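Local coordinates for spydx (PDB 2J43), which binds the alpha-glucan glycogen through this tandem family 41 carbohydrate-binding part of a cell-wall-anchored pullulanase, which probably cleaves alpha-1,6-glucosidic linkages, at residues 186-192 / 205-211. Residues are numbered along the deposited sequence; the frame is centred on the assembly and turned at random.
Sequences VQPKDYL and KDTDPKV
Asp206 O lies 3.5 Å from Val186 CG1, a branch anti to the Val186 backbone N (chi1 170°). The same oxygen accepts from Tyr118 OH and from a water that also donates to Tyr191 OH. Thr207 follows with its methyl: CG2 lies 4.0 Å from Val186 CG1, and the two side chains cross at about a right angle. Thr207 O sits 3.5 Å from Gln187 CG. Asp206 and Thr207 are the central residues of a type II' beta turn from Lys205 to Asp208. Asp208 O accepts the one direct hydrogen bond between the segments, from Tyr191 OH (2.7 Å). The carbonyl oxygen lies near the plane of the ring, at its edge, but the hydroxyl stands 37° out of the carbonyl plane. The hydroxyl of the buried Tyr191 thus donates to Asp208 O and accepts from the water, which lies at the ring edge too. The contact links strand 191-193 and the loop before it to the loop after strand 201-205; these are the outermost strands of the second pullulanase-associated domain's seven-stranded mixed sheet. The Asp208 carboxylate braces its own loop: OD1 accepts from Lys210 N in an Asx turn, and OD2 forms a salt bridge with Lys205 NZ and a hydrogen bond with Tyr212 OH. The Pro209 ring crosses the Gln187 side chain at about a right angle. Lys210 NZ turns to a salt bridge with Asp219. Val211 CG2 lies 3.7 Å from Tyr191 CD1 and 3.5 Å from Leu192 O.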
loop_
_atom_site.group_PDB
_atom_site.type_symbol
_atom_site.label_atom_id
_atom_site.label_comp_id
_atom_site.label_asym_id
_atom_site.label_seq_id
_atom_site.Cartn_x
_atom_site.Cartn_y
_atom_site.Cartn_z
ATOM N N VAL A 186 -8.254 3.499 23.227
ATOM C CA VAL A 186 -7.270 4.537 22.920
ATOM C C VAL A 186 -8.004 5.799 22.466
ATOM O O VAL A 186 -7.617 6.922 22.840
ATOM C CB VAL A 186 -6.236 4.050 21.895
ATOM C CG1 VAL A 186 -5.358 5.209 21.403
ATOM C CG2 VAL A 186 -5.373 3.027 22.552
ATOM N N GLN A 187 -9.025 5.600 21.689
ATOM C CA GLN A 187 -10.090 6.593 21.516
ATOM C C GLN A 187 -11.445 5.882 21.465
ATOM O O GLN A 187 -11.528 4.679 21.250
ATOM C CB GLN A 187 -9.783 7.466 20.280
ATOM C CG GLN A 187 -9.663 6.717 18.954
ATOM C CD GLN A 187 -10.982 6.239 18.430
ATOM O OE1 GLN A 187 -11.135 5.078 17.994
ATOM N NE2 GLN A 187 -11.970 7.136 18.452
ATOM N N PRO A 188 -12.541 6.605 21.712
ATOM C CA PRO A 188 -13.819 5.941 21.968
ATOM C C PRO A 188 -14.669 5.483 20.805
ATOM O O PRO A 188 -15.649 4.787 21.024
ATOM C CB PRO A 188 -14.597 6.989 22.820
ATOM C CG PRO A 188 -14.000 8.259 22.544
ATOM C CD PRO A 188 -12.623 8.055 21.899
ATOM N N LYS A 189 -14.355 5.873 19.587
ATOM C CA LYS A 189 -15.262 5.546 18.515
ATOM C C LYS A 189 -14.749 4.329 17.788
ATOM O O LYS A 189 -13.597 4.268 17.375
ATOM C CB LYS A 189 -15.421 6.735 17.565
ATOM C CG LYS A 189 -16.535 7.730 17.985
ATOM C CD LYS A 189 -16.253 9.144 17.440
ATOM C CE LYS A 189 -16.204 10.242 18.538
ATOM N NZ LYS A 189 -14.870 10.946 18.458
ATOM N N ASP A 190 -15.639 3.391 17.593
ATOM C CA ASP A 190 -15.338 2.180 16.848
ATOM C C ASP A 190 -14.898 2.508 15.432
ATOM O O ASP A 190 -15.531 3.336 14.748
ATOM C CB ASP A 190 -16.569 1.340 16.739
ATOM C CG ASP A 190 -16.953 0.636 18.043
ATOM O OD1 ASP A 190 -16.124 0.528 18.979
ATOM O OD2 ASP A 190 -18.077 0.073 18.136
ATOM N N TYR A 191 -13.846 1.847 14.980
ATOM C CA TYR A 191 -13.449 1.927 13.578
ATOM C C TYR A 191 -14.257 0.965 12.762
ATOM O O TYR A 191 -14.389 -0.186 13.102
ATOM C CB TYR A 191 -11.987 1.539 13.424
ATOM C CG TYR A 191 -11.027 2.463 14.052
ATOM C CD1 TYR A 191 -10.787 3.695 13.519
ATOM C CD2 TYR A 191 -10.320 2.102 15.202
ATOM C CE1 TYR A 191 -9.885 4.567 14.078
ATOM C CE2 TYR A 191 -9.414 2.916 15.762
ATOM C CZ TYR A 191 -9.186 4.178 15.239
ATOM O OH TYR A 191 -8.286 4.987 15.872
ATOM N N LEU A 192 -14.768 1.428 11.623
ATOM C CA LEU A 192 -15.558 0.599 10.745
ATOM C C LEU A 192 -14.955 0.652 9.348
ATOM O O LEU A 192 -14.553 1.720 8.884
ATOM C CB LEU A 192 -17.002 1.140 10.711
ATOM C CG LEU A 192 -18.127 0.314 11.345
ATOM C CD1 LEU A 192 -17.738 -0.476 12.639
ATOM C CD2 LEU A 192 -19.367 1.220 11.601
ATOM N N LYS A 205 -4.109 5.676 13.208
ATOM C CA LYS A 205 -3.046 6.294 13.953
ATOM C C LYS A 205 -3.511 7.043 15.212
ATOM O O LYS A 205 -4.643 7.524 15.236
ATOM C CB LYS A 205 -2.307 7.321 13.068
ATOM C CG LYS A 205 -3.180 8.393 12.435
ATOM C CD LYS A 205 -2.281 9.402 11.649
ATOM C CE LYS A 205 -3.070 10.467 10.952
ATOM N NZ LYS A 205 -3.748 11.453 11.878
ATOM N N ASP A 206 -2.636 7.089 16.214
ATOM C CA ASP A 206 -2.796 7.942 17.383
ATOM C C ASP A 206 -4.204 7.798 17.993
ATOM O O ASP A 206 -4.628 6.662 18.304
ATOM C CB ASP A 206 -2.423 9.394 16.965
ATOM C CG ASP A 206 -1.025 9.479 16.385
ATOM O OD1 ASP A 206 -0.078 9.059 17.065
ATOM O OD2 ASP A 206 -0.798 9.932 15.276
ATOM N N THR A 207 -4.939 8.917 18.144
ATOM C CA THR A 207 -6.307 8.915 18.613
ATOM C C THR A 207 -7.286 9.379 17.559
ATOM O O THR A 207 -8.421 9.786 17.841
ATOM C CB THR A 207 -6.475 9.776 19.861
ATOM O OG1 THR A 207 -5.964 11.097 19.620
ATOM C CG2 THR A 207 -5.627 9.224 21.000
ATOM N N ASP A 208 -6.861 9.258 16.313
ATOM C CA ASP A 208 -7.670 9.628 15.180
ATOM C C ASP A 208 -8.721 8.562 14.911
ATOM O O ASP A 208 -8.391 7.399 14.693
ATOM C CB ASP A 208 -6.699 9.767 14.005
ATOM C CG ASP A 208 -7.323 10.303 12.734
ATOM O OD1 ASP A 208 -8.550 10.248 12.530
ATOM O OD2 ASP A 208 -6.557 10.788 11.839
ATOM N N PRO A 209 -9.998 8.933 14.907
ATOM C CA PRO A 209 -11.077 7.984 14.689
ATOM C C PRO A 209 -11.284 7.505 13.236
ATOM O O PRO A 209 -12.123 6.654 13.031
ATOM C CB PRO A 209 -12.318 8.784 15.131
ATOM C CG PRO A 209 -12.010 10.106 14.705
ATOM C CD PRO A 209 -10.530 10.299 15.113
ATOM N N LYS A 210 -10.548 8.034 12.250
ATOM C CA LYS A 210 -10.741 7.596 10.877
ATOM C C LYS A 210 -9.918 6.383 10.504
ATOM O O LYS A 210 -8.768 6.331 10.886
ATOM C CB LYS A 210 -10.328 8.719 9.923
ATOM C CG LYS A 210 -11.284 9.882 9.928
ATOM C CD LYS A 210 -10.781 10.968 8.959
ATOM C CE LYS A 210 -11.924 11.844 8.445
ATOM N NZ LYS A 210 -11.448 12.853 7.428
ATOM N N VAL A 211 -10.518 5.476 9.734
ATOM C CA VAL A 211 -9.799 4.401 9.040
ATOM C C VAL A 211 -9.425 4.898 7.657
ATOM O O VAL A 211 -10.286 5.345 6.904
ATOM C CB VAL A 211 -10.660 3.188 8.776
ATOM C CG1 VAL A 211 -9.818 2.021 8.262
ATOM C CG2 VAL A 211 -11.367 2.770 10.032
HETATM O O HOH W 1 -14.372 5.691 13.712
HETATM O O HOH W 2 -6.806 4.663 18.175
#